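Local coordinates for protein citrate synthase (Metallosphaera sedula, PDB 6ABX) that probably catalyses the condensation of oxaloacetate with acetyl-CoA, with hydrolysis, to give citrate and CoA, a step of the tricarboxylic acid cycle, at residues A[220-223]-A[224-227]; A[285-288]-A[289-292]. All blocks are in the same frame, centred on the assembly; numbering follows the deposited sequence.

Interaction 1 (A[220-223]-A[224-227]); sequences EALK and QFME
F225 lies against the turn of helix that precedes it: the carbonyl oxygen of A221 sits 3.2 Å above the plane of the F225 ring, over its centre. The same oxygen accepts the backbone bond from F225 N at 3.0 Å (A221 O), so it faces both the amide and the ring of one residue. The chi1 of -52° puts CG opposite the carbonyl carbon and beside the backbone N, and this is what lays the ring back over the preceding turn, where its CZ also meets A221 CB at 3.9 Å. Alanine suits that position because its short side chain lets the ring lie close.

This is the tight part of the contact. The F225 ring stands edge-to-face with F308 and packs on L282, I285 and A286 of helix 277-297; replacing F225 by an alanine would probably open a gap between helices 220-228 and 277-297 and leave F308 without this ring against it. Beside it, L222 offers its branched end to M226, whose CE comes within 4.1 Å of L222 CG; both flexible apolar chains reach Y315 of helix 310-316.

The opposite character belongs to K223 and E227. K223 runs outward, its CG anti to the backbone N (chi1 -179°), then bends at the last torsion, and its NZ forms a salt bridge with E227 OE2 at 3.5 Å, weak as a hydrogen bond. The other carboxylate oxygen, OE1, is hydrogen-bonded to Y237. Long charged chains fit here because both residues are exposed.

Four successive i to i+4 backbone bonds, the shortest E227 N to K223 O at 2.9 Å, tie the turns together, giving an amphipathic alpha helix within the largely helical citrate synthase fold.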
ATOM      1  N   GLU A 220       7.415  21.030   6.522  1.00 24.86           N
ATOM      2  CA  GLU A 220       6.580  22.078   7.094  1.00 26.32           C
ATOM      3  C   GLU A 220       7.405  23.031   7.984  1.00 20.51           C
ATOM      4  O   GLU A 220       7.193  24.281   7.997  1.00 19.29           O
ATOM      5  CB  GLU A 220       5.435  21.398   7.847  1.00 31.78           C
ATOM      6  CG  GLU A 220       4.312  20.969   6.915  1.00 36.44           C
ATOM      7  CD  GLU A 220       3.589  22.153   6.278  1.00 40.26           C
ATOM      8  OE1 GLU A 220       3.077  23.016   7.020  1.00 49.61           O
ATOM      9  OE2 GLU A 220       3.581  22.245   5.041  1.00 56.30           O
ATOM     10  N   ALA A 221       8.332  22.480   8.751  1.00 18.96           N
ATOM     11  CA  ALA A 221       9.124  23.312   9.634  1.00 16.68           C
ATOM     12  C   ALA A 221      10.043  24.204   8.810  1.00 15.62           C
ATOM     13  O   ALA A 221      10.238  25.351   9.129  1.00 15.81           O
ATOM     14  CB  ALA A 221       9.944  22.493  10.606  1.00 20.08           C
ATOM     15  N   LEU A 222      10.579  23.670   7.714  1.00 15.35           N
ATOM     16  CA  LEU A 222      11.473  24.487   6.884  1.00 15.95           C
ATOM     17  C   LEU A 222      10.700  25.665   6.286  1.00 16.26           C
ATOM     18  O   LEU A 222      11.250  26.751   6.218  1.00 15.76           O
ATOM     19  CB  LEU A 222      12.063  23.642   5.755  1.00 16.24           C
ATOM     20  CG  LEU A 222      12.921  24.450   4.763  1.00 16.27           C
ATOM     21  CD1 LEU A 222      14.106  25.105   5.455  1.00 16.34           C
ATOM     22  CD2 LEU A 222      13.418  23.566   3.624  1.00 18.96           C
ATOM     23  N   LYS A 223       9.479  25.413   5.780  1.00 18.31           N
ATOM     24  CA  LYS A 223       8.623  26.462   5.228  1.00 20.05           C
ATOM     25  C   LYS A 223       8.435  27.572   6.262  1.00 20.06           C
ATOM     26  O   LYS A 223       8.505  28.739   5.912  1.00 17.85           O
ATOM     27  CB  LYS A 223       7.262  25.868   4.834  1.00 26.17           C
ATOM     28  CG  LYS A 223       6.231  26.800   4.201  1.00 34.11           C
ATOM     29  CD  LYS A 223       4.977  26.007   3.724  1.00 41.36           C
ATOM     30  CE  LYS A 223       4.119  26.692   2.678  1.00 47.92           C
ATOM     31  NZ  LYS A 223       2.935  27.331   3.301  1.00 54.35           N
ATOM     32  N   GLN A 224       8.146  27.192   7.504  1.00 17.90           N
ATOM     33  CA  GLN A 224       8.002  28.121   8.648  1.00 20.84           C
ATOM     34  C   GLN A 224       9.261  28.977   8.784  1.00 18.19           C
ATOM     35  O   GLN A 224       9.183  30.227   8.875  1.00 18.52           O
ATOM     36  CB  GLN A 224       7.804  27.354   9.968  1.00 26.07           C
ATOM     37  CG  GLN A 224       6.755  27.892  10.905  1.00 39.38           C
ATOM     38  CD  GLN A 224       5.397  27.321  10.560  1.00 45.37           C
ATOM     39  OE1 GLN A 224       5.176  26.941   9.407  1.00 55.29           O
ATOM     40  NE2 GLN A 224       4.480  27.268  11.531  1.00 38.79           N
ATOM     41  N   PHE A 225      10.442  28.340   8.817  1.00 16.07           N
ATOM     42  CA  PHE A 225      11.688  29.085   8.959  1.00 15.42           C
ATOM     43  C   PHE A 225      11.839  30.101   7.803  1.00 16.22           C
ATOM     44  O   PHE A 225      12.307  31.257   8.011  1.00 16.70           O
ATOM     45  CB  PHE A 225      12.923  28.181   9.015  1.00 15.69           C
ATOM     46  CG  PHE A 225      12.864  27.071  10.037  1.00 15.40           C
ATOM     47  CD1 PHE A 225      12.185  27.202  11.245  1.00 15.30           C
ATOM     48  CD2 PHE A 225      13.485  25.858   9.764  1.00 15.13           C
ATOM     49  CE1 PHE A 225      12.163  26.161  12.167  1.00 14.57           C
ATOM     50  CE2 PHE A 225      13.442  24.822  10.677  1.00 14.58           C
ATOM     51  CZ  PHE A 225      12.761  24.958  11.859  1.00 14.78           C
ATOM     52  N   MET A 226      11.490  29.676   6.577  1.00 17.22           N
ATOM     53  CA  MET A 226      11.625  30.539   5.414  1.00 17.59           C
ATOM     54  C   MET A 226      10.646  31.716   5.554  1.00 19.39           C
ATOM     55  O   MET A 226      11.009  32.833   5.239  1.00 21.34           O
ATOM     56  CB  MET A 226      11.349  29.769   4.126  1.00 19.76           C
ATOM     57  CG  MET A 226      12.445  28.797   3.814  1.00 22.64           C
ATOM     58  SD  MET A 226      12.011  27.856   2.349  1.00 25.45           S
ATOM     59  CE  MET A 226      13.652  27.287   1.954  1.00 25.15           C
ATOM     60  N   GLU A 227       9.445  31.460   6.057  1.00 18.73           N
ATOM     61  CA  GLU A 227       8.430  32.565   6.218  1.00 19.07           C
ATOM     62  C   GLU A 227       8.893  33.567   7.291  1.00 18.24           C
ATOM     63  O   GLU A 227       8.666  34.794   7.145  1.00 20.13           O
ATOM     64  CB  GLU A 227       7.042  32.021   6.550  1.00 22.02           C
ATOM     65  CG  GLU A 227       6.405  31.219   5.428  1.00 24.32           C
ATOM     66  CD  GLU A 227       5.095  30.555   5.783  1.00 30.51           C
ATOM     67  OE1 GLU A 227       4.733  30.526   6.975  1.00 31.55           O
ATOM     68  OE2 GLU A 227       4.420  30.072   4.853  1.00 30.29           O
TER

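Interaction 2 (A[285-288]-A[289-292])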
ATOM      1  N   ILE A 285      17.489  31.028  12.703  1.00 19.07           N
ATOM      2  CA  ILE A 285      16.016  31.048  12.877  1.00 18.54           C
ATOM      3  C   ILE A 285      15.552  29.784  13.588  1.00 17.38           C
ATOM      4  O   ILE A 285      14.821  29.832  14.592  1.00 16.06           O
ATOM      5  CB  ILE A 285      15.299  31.284  11.547  1.00 18.03           C
ATOM      6  CG1 ILE A 285      15.564  32.691  11.023  1.00 19.52           C
ATOM      7  CG2 ILE A 285      13.817  30.964  11.670  1.00 17.95           C
ATOM      8  CD1 ILE A 285      15.120  32.910   9.622  1.00 19.49           C
ATOM      9  N   ALA A 286      15.957  28.600  13.091  1.00 17.01           N
ATOM     10  CA  ALA A 286      15.496  27.355  13.647  1.00 15.88           C
ATOM     11  C   ALA A 286      15.881  27.217  15.135  1.00 16.27           C
ATOM     12  O   ALA A 286      15.101  26.769  15.990  1.00 16.62           O
ATOM     13  CB  ALA A 286      16.061  26.215  12.802  1.00 16.94           C
ATOM     14  N   ASN A 287      17.107  27.605  15.461  1.00 17.77           N
ATOM     15  CA  ASN A 287      17.619  27.504  16.803  1.00 21.18           C
ATOM     16  C   ASN A 287      16.806  28.389  17.758  1.00 18.56           C
ATOM     17  O   ASN A 287      16.445  27.939  18.867  1.00 18.93           O
ATOM     18  CB  ASN A 287      19.122  27.786  16.831  1.00 23.92           C
ATOM     19  CG  ASN A 287      19.895  26.587  16.294  1.00 32.75           C
ATOM     20  OD1 ASN A 287      19.371  25.455  16.200  1.00 36.73           O
ATOM     21  ND2 ASN A 287      21.147  26.817  15.948  1.00 38.54           N
ATOM     22  N   ARG A 288      16.503  29.611  17.313  1.00 19.32           N
ATOM     23  CA  ARG A 288      15.662  30.514  18.112  1.00 21.41           C
ATOM     24  C   ARG A 288      14.249  29.971  18.289  1.00 18.40           C
ATOM     25  O   ARG A 288      13.710  30.025  19.404  1.00 18.20           O
ATOM     26  CB  ARG A 288      15.638  31.927  17.537  1.00 23.29           C
ATOM     27  CG  ARG A 288      16.936  32.681  17.724  1.00 31.45           C
ATOM     28  CD  ARG A 288      17.091  33.756  16.670  1.00 36.42           C
ATOM     29  NE  ARG A 288      17.748  34.978  17.116  1.00 43.01           N
ATOM     30  CZ  ARG A 288      17.081  36.098  17.422  1.00 46.33           C
ATOM     31  NH1 ARG A 288      15.812  36.042  17.820  1.00 47.27           N
ATOM     32  NH2 ARG A 288      17.681  37.263  17.300  1.00 43.85           N
ATOM     33  N   VAL A 289      13.632  29.424  17.222  1.00 15.39           N
ATOM     34  CA  VAL A 289      12.340  28.832  17.349  1.00 15.38           C
ATOM     35  C   VAL A 289      12.378  27.674  18.345  1.00 16.94           C
ATOM     36  O   VAL A 289      11.478  27.510  19.201  1.00 14.87           O
ATOM     37  CB  VAL A 289      11.792  28.332  15.997  1.00 15.42           C
ATOM     38  CG1 VAL A 289      10.540  27.507  16.182  1.00 16.70           C
ATOM     39  CG2 VAL A 289      11.549  29.474  15.033  1.00 16.02           C
ATOM     40  N   GLU A 290      13.447  26.863  18.247  1.00 16.76           N
ATOM     41  CA  GLU A 290      13.578  25.722  19.143  1.00 18.43           C
ATOM     42  C   GLU A 290      13.607  26.185  20.612  1.00 18.04           C
ATOM     43  O   GLU A 290      12.883  25.634  21.442  1.00 18.65           O
ATOM     44  CB  GLU A 290      14.844  24.924  18.781  1.00 19.58           C
ATOM     45  CG  GLU A 290      14.893  23.565  19.440  1.00 22.63           C
ATOM     46  CD  GLU A 290      16.296  23.115  19.800  1.00 28.03           C
ATOM     47  OE1 GLU A 290      16.499  21.924  20.165  1.00 32.47           O
ATOM     48  OE2 GLU A 290      17.184  23.976  19.784  1.00 32.61           O
ATOM     49  N   GLU A 291      14.379  27.238  20.887  1.00 20.50           N
ATOM     50  CA  GLU A 291      14.557  27.790  22.260  1.00 23.41           C
ATOM     51  C   GLU A 291      13.208  28.231  22.851  1.00 21.54           C
ATOM     52  O   GLU A 291      12.863  27.850  23.964  1.00 23.63           O
ATOM     53  CB  GLU A 291      15.514  28.974  22.280  1.00 26.78           C
ATOM     54  CG  GLU A 291      16.948  28.625  21.935  1.00 34.60           C
ATOM     55  CD  GLU A 291      17.930  29.804  21.862  1.00 45.00           C
ATOM     56  OE1 GLU A 291      17.502  30.961  21.580  1.00 45.17           O
ATOM     57  OE2 GLU A 291      19.147  29.562  22.081  1.00 52.57           O
ATOM     58  N   ILE A 292      12.417  28.965  22.070  1.00 21.47           N
ATOM     59  CA  ILE A 292      11.099  29.488  22.516  1.00 22.35           C
ATOM     60  C   ILE A 292      10.113  28.346  22.696  1.00 20.77           C
ATOM     61  O   ILE A 292       9.351  28.262  23.676  1.00 22.94           O
ATOM     62  CB  ILE A 292      10.561  30.549  21.532  1.00 24.00           C
ATOM     63  CG1 ILE A 292      11.494  31.744  21.425  1.00 28.87           C
ATOM     64  CG2 ILE A 292       9.147  30.973  21.901  1.00 28.70           C
ATOM     65  CD1 ILE A 292      11.295  32.546  20.148  1.00 31.40           C
TER
HETATM   66  O   HOH W   1      14.684  32.211  20.986  1.00 37.04           O
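I285 and V289 follow each other at one turn's spacing on the long alpha helix 277-297 of the citrate synthase fold. V289 N meets I285 O at 2.9 Å; the N-H...O angle is 168°, and the donor also lies nearly in line with the C=O (C=O...N 164°). E290 N to A286 O is the shortest of the series at 2.8 Å, and E291 and I292 bond in the same way to N287 and R288.

Apolar contacts occupy one side. The CG2 methyls of I285 and V289 approach to 4.3 Å; in V289 that methyl lies beside the backbone N, which also brings it close over the I285 carbonyl oxygen. Branched aliphatic residues suit this buried strip, where I285 and V289 both rest on I228 of helix 220-228 and on V234 of helix 234-243.

Polar groups look elsewhere for their partners. N287 OD1 is hydrogen-bonded to the hydroxyl of Y309, and E290, though buried, has its carboxylate in a salt bridge with K267, which probably favours its charged form. R288 reaches across with its guanidinium NH1 to a salt bridge with E235; a long, charged chain suits a partly exposed position facing helix 234-243.

A water adds a further link. At the exposed position E291, chi1 of -67° turns CG back over the previous turn, to 3.2 Å from N287 O. One water donates to the backbone at R288 O, 2.9 Å away, and also to the side chain at E291 OE1, 3.1 Å away.

Overall arrangement
Interaction 1 and interaction 2 belong to two helices, 220-228 and 277-297, that pack directly on each other; the centres of the two contacts lie about 12 Å apart. F225 is a main point of contact: its CE2 touches A286 CB at 3.6 Å, and its backbone O lies 3.6 Å from I285 CD1. Both lie near residues that bind acetyl-CoA, L248 and F251, although that ligand is absent from this chain. The side chain of V289 is about 4 Å from those of L248 and F251, and that of Q224 about 5 Å from that of L248. In interaction 1, the E220 side chain is about 4 Å from a bound glycerol, probably from the crystallisation liquor, and about 11 Å from the bound citrate.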